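Local structure of uncharacterized protein YqbN (3KLU) at residues D22-V28 with P43-A48; R53-L57 with R84-E88; R80-R84 with E107-E111. The protein is of unknown function but belongs to the XkdN-like phage tail assembly chaperone family and so probably assists in assembling a phage-type tail. All coordinates share one frame; numbering follows the deposited sequence.

Contact 1. Residues D22-V28 with P43-A48; sequences DAEEVEV and PFIFKA
V28 and F44 exchange two backbone hydrogen bonds, V28 N to F44 O at 2.7 Å and F44 N to V28 O at 2.6 Å. V26 and F46 form the next hydrogen-bonded pair, again with a bond in each direction. Between them E27 and I45 make a non-hydrogen-bonded pair, where E27 CA lies 3.2 Å from F44 O in a CA-H...O contact. Two antiparallel strands, 26-28 at an edge of the sheet and 44-46 in its middle, thus join; I45 bonds onward to strand 90-92. V28 and F46 share the face toward W126 and helix 120-133, and apolar residues suit it: V28 CB sits 3.8 Å from F46 CE1, with the two side chains roughly perpendicular.

K47 can be followed outward. Its CB and CG lie against E25 CG, the CD comes to 3.9 Å from that same E25 CG, the CE approaches A23 O, and NZ ends in a long salt bridge, 3.7 Å from D22 OD1, whose position is uncertain because D22 is poorly ordered. With CG anti to the backbone N (chi1 -177°) and a bend only at chi4, the aliphatic chain runs alongside residues 23-25 and brings NZ near D22. Nearby, E24 OE2 is placed to accept from A48 N, but this carboxylate is poorly ordered and strained in the model, which leaves the bond doubtful.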
loop_
_atom_site.group_PDB
_atom_site.type_symbol
_atom_site.label_atom_id
_atom_site.label_comp_id
_atom_site.label_asym_id
_atom_site.label_seq_id
_atom_site.Cartn_x
_atom_site.Cartn_y
_atom_site.Cartn_z
ATOM N N ASP A 22 -6.305 -6.428 15.220
ATOM C CA ASP A 22 -5.725 -6.466 13.919
ATOM C C ASP A 22 -5.450 -5.113 13.330
ATOM O O ASP A 22 -5.945 -4.087 13.803
ATOM C CB ASP A 22 -6.576 -7.284 12.967
ATOM C CG ASP A 22 -5.730 -7.967 11.897
ATOM O OD1 ASP A 22 -5.370 -7.317 10.879
ATOM O OD2 ASP A 22 -5.402 -9.163 12.101
ATOM N N ALA A 23 -4.634 -5.149 12.282
ATOM C CA ALA A 23 -4.219 -3.975 11.537
ATOM C C ALA A 23 -5.359 -3.124 10.996
ATOM O O ALA A 23 -6.367 -3.606 10.484
ATOM C CB ALA A 23 -3.297 -4.381 10.393
ATOM N N GLU A 24 -5.147 -1.835 11.141
ATOM C CA GLU A 24 -6.028 -0.783 10.706
ATOM C C GLU A 24 -6.984 -0.923 9.528
ATOM O O GLU A 24 -7.817 -1.819 9.416
ATOM C CB GLU A 24 -5.161 0.427 10.422
ATOM C CG GLU A 24 -3.664 0.101 10.165
ATOM C CD GLU A 24 -3.429 -0.809 8.966
ATOM O OE1 GLU A 24 -4.389 -1.008 8.199
ATOM O OE2 GLU A 24 -2.293 -1.313 8.791
ATOM N N GLU A 25 -6.800 0.078 8.684
ATOM C CA GLU A 25 -7.480 0.417 7.447
ATOM C C GLU A 25 -7.556 1.899 7.764
ATOM O O GLU A 25 -8.514 2.395 8.342
ATOM C CB GLU A 25 -8.856 -0.216 7.323
ATOM C CG GLU A 25 -8.837 -1.424 6.402
ATOM C CD GLU A 25 -9.941 -1.391 5.348
ATOM O OE1 GLU A 25 -10.681 -0.383 5.276
ATOM O OE2 GLU A 25 -10.067 -2.378 4.586
ATOM N N VAL A 26 -6.456 2.568 7.440
ATOM C CA VAL A 26 -6.231 3.978 7.680
ATOM C C VAL A 26 -6.502 4.821 6.428
ATOM O O VAL A 26 -5.929 4.563 5.360
ATOM C CB VAL A 26 -4.768 4.144 8.109
ATOM C CG1 VAL A 26 -4.389 5.590 8.222
ATOM C CG2 VAL A 26 -4.557 3.424 9.421
ATOM N N GLU A 27 -7.373 5.821 6.546
ATOM C CA GLU A 27 -7.689 6.705 5.419
ATOM C C GLU A 27 -6.726 7.874 5.443
ATOM O O GLU A 27 -6.500 8.470 6.485
ATOM C CB GLU A 27 -9.087 7.257 5.538
ATOM C CG GLU A 27 -10.174 6.441 4.925
ATOM C CD GLU A 27 -11.501 7.183 5.039
ATOM O OE1 GLU A 27 -12.508 6.730 4.448
ATOM O OE2 GLU A 27 -11.517 8.234 5.733
ATOM N N VAL A 28 -6.193 8.217 4.283
ATOM C CA VAL A 28 -5.221 9.292 4.166
ATOM C C VAL A 28 -5.452 10.026 2.866
ATOM O O VAL A 28 -5.445 9.409 1.788
ATOM C CB VAL A 28 -3.774 8.748 4.091
ATOM C CG1 VAL A 28 -2.806 9.896 4.037
ATOM C CG2 VAL A 28 -3.475 7.819 5.262
ATOM N N PRO A 43 -9.984 10.182 0.066
ATOM C CA PRO A 43 -8.730 9.701 0.669
ATOM C C PRO A 43 -8.358 8.281 0.262
ATOM O O PRO A 43 -9.215 7.488 -0.126
ATOM C CB PRO A 43 -8.998 9.806 2.172
ATOM C CG PRO A 43 -10.467 9.508 2.262
ATOM C CD PRO A 43 -11.056 10.258 1.086
ATOM N N PHE A 44 -7.068 7.984 0.322
ATOM C CA PHE A 44 -6.609 6.645 0.021
ATOM C C PHE A 44 -6.826 5.842 1.297
ATOM O O PHE A 44 -6.732 6.390 2.398
ATOM C CB PHE A 44 -5.123 6.654 -0.262
ATOM C CG PHE A 44 -4.783 6.909 -1.673
ATOM C CD1 PHE A 44 -5.515 7.796 -2.427
ATOM C CD2 PHE A 44 -3.684 6.301 -2.232
ATOM C CE1 PHE A 44 -5.135 8.083 -3.760
ATOM C CE2 PHE A 44 -3.286 6.573 -3.558
ATOM C CZ PHE A 44 -4.015 7.466 -4.319
ATOM N N ILE A 45 -7.116 4.551 1.139
ATOM C CA ILE A 45 -7.268 3.652 2.266
ATOM C C ILE A 45 -6.096 2.677 2.239
ATOM O O ILE A 45 -5.896 1.925 1.244
ATOM C CB ILE A 45 -8.538 2.861 2.176
ATOM C CG1 ILE A 45 -9.718 3.806 2.214
ATOM C CG2 ILE A 45 -8.631 1.885 3.364
ATOM C CD1 ILE A 45 -11.046 3.068 2.052
ATOM N N PHE A 46 -5.316 2.714 3.321
ATOM C CA PHE A 46 -4.147 1.861 3.500
ATOM C C PHE A 46 -4.450 0.814 4.565
ATOM O O PHE A 46 -5.346 1.003 5.410
ATOM C CB PHE A 46 -2.930 2.663 3.957
ATOM C CG PHE A 46 -2.438 3.696 2.941
ATOM C CD1 PHE A 46 -3.102 4.918 2.784
ATOM C CD2 PHE A 46 -1.266 3.477 2.223
ATOM C CE1 PHE A 46 -2.585 5.904 1.934
ATOM C CE2 PHE A 46 -0.742 4.455 1.369
ATOM C CZ PHE A 46 -1.393 5.662 1.223
ATOM N N LYS A 47 -3.722 -0.297 4.491
ATOM C CA LYS A 47 -3.839 -1.394 5.438
ATOM C C LYS A 47 -2.600 -2.242 5.272
ATOM O O LYS A 47 -2.401 -2.841 4.221
ATOM C CB LYS A 47 -5.059 -2.255 5.151
ATOM C CG LYS A 47 -5.255 -3.365 6.176
ATOM C CD LYS A 47 -6.299 -4.359 5.670
ATOM C CE LYS A 47 -6.858 -5.168 6.808
ATOM N NZ LYS A 47 -5.698 -5.782 7.484
ATOM N N ALA A 48 -1.758 -2.258 6.303
ATOM C CA ALA A 48 -0.518 -3.040 6.309
ATOM C C ALA A 48 -0.685 -4.481 5.793
ATOM O O ALA A 48 -1.709 -5.149 6.005
ATOM C CB ALA A 48 0.070 -3.080 7.728
#

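Contact 2. Residues R53-L57 with R84-E88; sequences RIDEL and RIAVE
E88 OE2 is gripped twice, by R53 NH2 at 2.9 Å and by K96 NZ in a salt bridge. E88 OE1 takes a nearly straight hydrogen bond (168°) from R53 NE at 2.9 Å, using its syn lone pair. The guanidinium therefore meets the carboxylate side-on, one nitrogen to each oxygen, and the two planes are only 12° apart. This flat double grip fixes the rotation of both groups. R53 gets there with CG anti to its own N (chi1 -177°) and a bend at chi2, whereas the E88 chain runs extended beyond CG. R53 NH1 adds a weak bond to E56 OE2, making a network of alternating charges that probably favours the ionised carboxylates.

Leucine suits the place beside the salt bridge because its branches are apolar and can lie on flat groups. L57 CD2 rests over one face of each arginine's guanidinium, R53 and R84, offset toward the rim, and R84 NH2 has its salt bridge with E60. L57 CD1 packs against I85 CG1 at 4.1 Å.

The axes of segments 53-57 and 84-88 approach to 10.8 Å and run roughly antiparallel; they belong to helices 51-60 and 78-89. F81 also packs on I54 and L57, and helix 120-133 touches A86 and V87.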
loop_
_atom_site.group_PDB
_atom_site.type_symbol
_atom_site.label_atom_id
_atom_site.label_comp_id
_atom_site.label_asym_id
_atom_site.label_seq_id
_atom_site.Cartn_x
_atom_site.Cartn_y
_atom_site.Cartn_z
ATOM N N ARG A 53 4.324 -11.706 3.676
ATOM C CA ARG A 53 4.177 -11.151 2.334
ATOM C C ARG A 53 5.277 -10.195 1.933
ATOM O O ARG A 53 5.661 -10.127 0.762
ATOM C CB ARG A 53 2.822 -10.456 2.199
ATOM C CG ARG A 53 2.581 -9.925 0.811
ATOM C CD ARG A 53 2.830 -11.008 -0.284
ATOM N NE ARG A 53 2.585 -10.442 -1.611
ATOM C CZ ARG A 53 2.918 -11.003 -2.775
ATOM N NH1 ARG A 53 3.537 -12.183 -2.834
ATOM N NH2 ARG A 53 2.611 -10.371 -3.902
ATOM N N ILE A 54 5.782 -9.443 2.907
ATOM C CA ILE A 54 6.846 -8.495 2.643
ATOM C C ILE A 54 8.086 -9.327 2.303
ATOM O O ILE A 54 8.988 -8.898 1.560
ATOM C CB ILE A 54 7.065 -7.604 3.883
ATOM C CG1 ILE A 54 5.830 -6.692 4.079
ATOM C CG2 ILE A 54 8.292 -6.776 3.718
ATOM C CD1 ILE A 54 5.641 -6.104 5.486
ATOM N N ASP A 55 8.118 -10.544 2.839
ATOM C CA ASP A 55 9.235 -11.425 2.570
ATOM C C ASP A 55 9.196 -11.920 1.144
ATOM O O ASP A 55 10.190 -11.834 0.446
ATOM C CB ASP A 55 9.238 -12.605 3.528
ATOM C CG ASP A 55 9.787 -12.239 4.891
ATOM O OD1 ASP A 55 10.696 -11.379 4.950
ATOM O OD2 ASP A 55 9.325 -12.819 5.897
ATOM N N GLU A 56 8.063 -12.441 0.693
ATOM C CA GLU A 56 8.032 -12.898 -0.683
ATOM C C GLU A 56 8.323 -11.734 -1.628
ATOM O O GLU A 56 8.865 -11.935 -2.708
ATOM C CB GLU A 56 6.686 -13.465 -1.075
ATOM C CG GLU A 56 5.853 -14.018 0.018
ATOM C CD GLU A 56 4.522 -14.431 -0.544
ATOM O OE1 GLU A 56 3.497 -14.384 0.171
ATOM O OE2 GLU A 56 4.507 -14.813 -1.729
ATOM N N LEU A 57 7.953 -10.519 -1.247
ATOM C CA LEU A 57 8.232 -9.405 -2.133
ATOM C C LEU A 57 9.719 -9.127 -2.206
ATOM O O LEU A 57 10.244 -8.788 -3.274
ATOM C CB LEU A 57 7.491 -8.132 -1.694
ATOM C CG LEU A 57 6.002 -8.227 -2.032
ATOM C CD1 LEU A 57 5.213 -7.074 -1.391
ATOM C CD2 LEU A 57 5.859 -8.263 -3.576
ATOM N N ARG A 84 6.004 -2.069 -4.864
ATOM C CA ARG A 84 5.104 -3.201 -4.811
ATOM C C ARG A 84 4.459 -3.241 -3.426
ATOM O O ARG A 84 3.282 -3.523 -3.306
ATOM C CB ARG A 84 5.854 -4.511 -5.061
ATOM C CG ARG A 84 6.867 -4.501 -6.180
ATOM C CD ARG A 84 6.309 -4.946 -7.510
ATOM N NE ARG A 84 5.433 -6.114 -7.408
ATOM C CZ ARG A 84 5.829 -7.358 -7.171
ATOM N NH1 ARG A 84 7.116 -7.642 -6.996
ATOM N NH2 ARG A 84 4.924 -8.334 -7.129
ATOM N N ILE A 85 5.216 -2.946 -2.371
ATOM C CA ILE A 85 4.644 -2.965 -1.017
ATOM C C ILE A 85 3.481 -1.961 -0.916
ATOM O O ILE A 85 2.380 -2.277 -0.362
ATOM C CB ILE A 85 5.703 -2.586 0.061
ATOM C CG1 ILE A 85 6.827 -3.624 0.109
ATOM C CG2 ILE A 85 5.026 -2.468 1.415
ATOM C CD1 ILE A 85 7.949 -3.312 1.134
ATOM N N ALA A 86 3.736 -0.755 -1.441
ATOM C CA ALA A 86 2.755 0.328 -1.440
ATOM C C ALA A 86 1.495 -0.074 -2.205
ATOM O O ALA A 86 0.367 0.120 -1.714
ATOM C CB ALA A 86 3.373 1.615 -2.064
ATOM N N VAL A 87 1.680 -0.626 -3.408
ATOM C CA VAL A 87 0.536 -1.065 -4.191
ATOM C C VAL A 87 -0.342 -2.000 -3.345
ATOM O O VAL A 87 -1.533 -1.795 -3.246
ATOM C CB VAL A 87 1.005 -1.787 -5.495
ATOM C CG1 VAL A 87 -0.162 -2.631 -6.122
ATOM C CG2 VAL A 87 1.444 -0.733 -6.523
ATOM N N GLU A 88 0.266 -2.999 -2.704
ATOM C CA GLU A 88 -0.491 -3.969 -1.899
ATOM C C GLU A 88 -0.993 -3.437 -0.518
ATOM O O GLU A 88 -2.010 -3.881 0.031
ATOM C CB GLU A 88 0.348 -5.238 -1.774
ATOM C CG GLU A 88 0.456 -5.946 -3.124
ATOM C CD GLU A 88 1.339 -7.199 -3.091
ATOM O OE1 GLU A 88 1.511 -7.810 -2.006
ATOM O OE2 GLU A 88 1.855 -7.594 -4.159
#

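Contact 3. Residues R80-R84 with E107-E111; sequences RFYAR and EDPVE
V110 fits closely against A83, both of its methyls, CG1 and CG2, standing 3.7 Å from A83 CB. The small alanine lets the branched valine approach the helix. With CG1 anti to the backbone N (chi1 169°), V110 spreads the two methyls astride that single carbon, while CG2 also reaches R84 CD at 4.1 Å. This apolar side is buried, and Y123 touches both A83 and V110.

The polar side is less enclosed: R80 and D108 are both partly exposed. Here the guanidinium meets the carboxylate end-on, R80 NH2 to D108 OD1 at 2.8 Å and R80 NH1 to D108 OD2 at 3.0 Å. The fit is twisted, the planes being 41° apart; OD2 offers its syn lone pair, but NH2 lies 33° out of the carboxylate plane at OD1. V110 CG2 lies over one guanidinium face, near its rim, so V110 packs against both A83 and the R80 guanidinium.

Aspartate suits its place because it is also the N-cap of the next helix: D108 OD1 accepts a weak capping bond from V110 N (3.3 Å). The salt bridge thus ties the start of helix 109-116 to the side of helix 78-89, with helix 120-133 adjoining through Y123.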
loop_
_atom_site.group_PDB
_atom_site.type_symbol
_atom_site.label_atom_id
_atom_site.label_comp_id
_atom_site.label_asym_id
_atom_site.label_seq_id
_atom_site.Cartn_x
_atom_site.Cartn_y
_atom_site.Cartn_z
ATOM N N ARG A 80 11.576 -0.832 -6.702
ATOM C CA ARG A 80 10.532 -1.712 -7.141
ATOM C C ARG A 80 9.880 -2.438 -5.977
ATOM O O ARG A 80 8.667 -2.598 -5.921
ATOM C CB ARG A 80 11.141 -2.711 -8.089
ATOM C CG ARG A 80 10.166 -3.605 -8.697
ATOM C CD ARG A 80 9.445 -2.883 -9.769
ATOM N NE ARG A 80 8.370 -3.720 -10.270
ATOM C CZ ARG A 80 7.476 -3.324 -11.161
ATOM N NH1 ARG A 80 7.542 -2.092 -11.652
ATOM N NH2 ARG A 80 6.513 -4.160 -11.538
ATOM N N PHE A 81 10.719 -2.905 -5.063
ATOM C CA PHE A 81 10.309 -3.613 -3.855
ATOM C C PHE A 81 9.342 -2.756 -3.047
ATOM O O PHE A 81 8.240 -3.190 -2.718
ATOM C CB PHE A 81 11.563 -3.918 -3.036
ATOM C CG PHE A 81 11.298 -4.430 -1.657
ATOM C CD1 PHE A 81 10.460 -5.506 -1.450
ATOM C CD2 PHE A 81 11.953 -3.861 -0.566
ATOM C CE1 PHE A 81 10.273 -6.026 -0.173
ATOM C CE2 PHE A 81 11.778 -4.367 0.722
ATOM C CZ PHE A 81 10.930 -5.461 0.922
ATOM N N TYR A 82 9.741 -1.529 -2.756
ATOM C CA TYR A 82 8.894 -0.647 -1.978
ATOM C C TYR A 82 7.601 -0.275 -2.686
ATOM O O TYR A 82 6.536 -0.185 -2.076
ATOM C CB TYR A 82 9.682 0.605 -1.594
ATOM C CG TYR A 82 10.820 0.273 -0.679
ATOM C CD1 TYR A 82 10.643 -0.660 0.329
ATOM C CD2 TYR A 82 12.074 0.881 -0.809
ATOM C CE1 TYR A 82 11.672 -0.995 1.199
ATOM C CE2 TYR A 82 13.127 0.554 0.067
ATOM C CZ TYR A 82 12.904 -0.394 1.074
ATOM O OH TYR A 82 13.881 -0.762 1.977
ATOM N N ALA A 83 7.704 -0.082 -3.992
ATOM C CA ALA A 83 6.547 0.295 -4.774
ATOM C C ALA A 83 5.530 -0.837 -4.698
ATOM O O ALA A 83 4.329 -0.599 -4.496
ATOM C CB ALA A 83 6.956 0.577 -6.239
ATOM N N ARG A 84 6.004 -2.069 -4.864
ATOM C CA ARG A 84 5.104 -3.201 -4.811
ATOM C C ARG A 84 4.459 -3.241 -3.426
ATOM O O ARG A 84 3.282 -3.523 -3.306
ATOM C CB ARG A 84 5.854 -4.511 -5.061
ATOM C CG ARG A 84 6.867 -4.501 -6.180
ATOM C CD ARG A 84 6.309 -4.946 -7.510
ATOM N NE ARG A 84 5.433 -6.114 -7.408
ATOM C CZ ARG A 84 5.829 -7.358 -7.171
ATOM N NH1 ARG A 84 7.116 -7.642 -6.996
ATOM N NH2 ARG A 84 4.924 -8.334 -7.129
ATOM N N GLU A 107 -0.186 -2.852 -17.663
ATOM C CA GLU A 107 -0.490 -3.973 -16.793
ATOM C C GLU A 107 0.384 -3.942 -15.543
ATOM O O GLU A 107 0.217 -4.762 -14.632
ATOM C CB GLU A 107 -0.302 -5.278 -17.553
ATOM C CG GLU A 107 -1.302 -5.469 -18.641
ATOM C CD GLU A 107 -2.712 -5.572 -18.121
ATOM O OE1 GLU A 107 -2.966 -6.411 -17.241
ATOM O OE2 GLU A 107 -3.574 -4.807 -18.591
ATOM N N ASP A 108 1.299 -2.982 -15.500
ATOM C CA ASP A 108 2.190 -2.835 -14.354
ATOM C C ASP A 108 1.535 -1.941 -13.304
ATOM O O ASP A 108 1.443 -0.715 -13.488
ATOM C CB ASP A 108 3.507 -2.221 -14.785
ATOM C CG ASP A 108 4.551 -2.276 -13.692
ATOM O OD1 ASP A 108 4.252 -2.836 -12.611
ATOM O OD2 ASP A 108 5.670 -1.751 -13.916
ATOM N N PRO A 109 1.070 -2.549 -12.191
ATOM C CA PRO A 109 0.410 -1.836 -11.099
ATOM C C PRO A 109 1.252 -0.685 -10.556
ATOM O O PRO A 109 0.705 0.322 -10.100
ATOM C CB PRO A 109 0.152 -2.931 -10.058
ATOM C CG PRO A 109 0.147 -4.200 -10.875
ATOM C CD PRO A 109 1.261 -3.971 -11.846
ATOM N N VAL A 110 2.568 -0.810 -10.613
ATOM C CA VAL A 110 3.437 0.259 -10.136
ATOM C C VAL A 110 3.406 1.427 -11.130
ATOM O O VAL A 110 3.517 2.598 -10.750
ATOM C CB VAL A 110 4.892 -0.236 -9.978
ATOM C CG1 VAL A 110 5.843 0.959 -9.743
ATOM C CG2 VAL A 110 4.969 -1.242 -8.800
ATOM N N GLU A 111 3.232 1.115 -12.401
ATOM C CA GLU A 111 3.170 2.160 -13.442
ATOM C C GLU A 111 1.776 2.808 -13.318
ATOM O O GLU A 111 1.623 4.022 -13.452
ATOM C CB GLU A 111 3.375 1.515 -14.833
ATOM C CG GLU A 111 3.551 2.449 -16.011
ATOM C CD GLU A 111 4.549 3.557 -15.772
ATOM O OE1 GLU A 111 5.620 3.335 -15.150
ATOM O OE2 GLU A 111 4.251 4.678 -16.241
#

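Overall arrangement
Helix 78-89 joins contacts 2 and 3, whose centres are 9 Å apart: R84 belongs to both, meeting L57 in one and V110 in the other. They also touch directly, F81 CE1 lying 3.6 Å from I54 O, and V87 CG2 4.2 Å from V110 CG2. Contact 1 comes earlier in the chain. Its centre is 15 Å from that of contact 2, yet their nearest atoms come within about 4 Å without touching; from contact 3 it is 19 Å between centres and about 9 Å between nearest atoms, on opposite sides of the chain's centre. Helix 51-60 follows strand 44-46 in sequence, and helix 120-133 touches residues of all three. The bound manganese ion is about 13 Å from the P43 side chain.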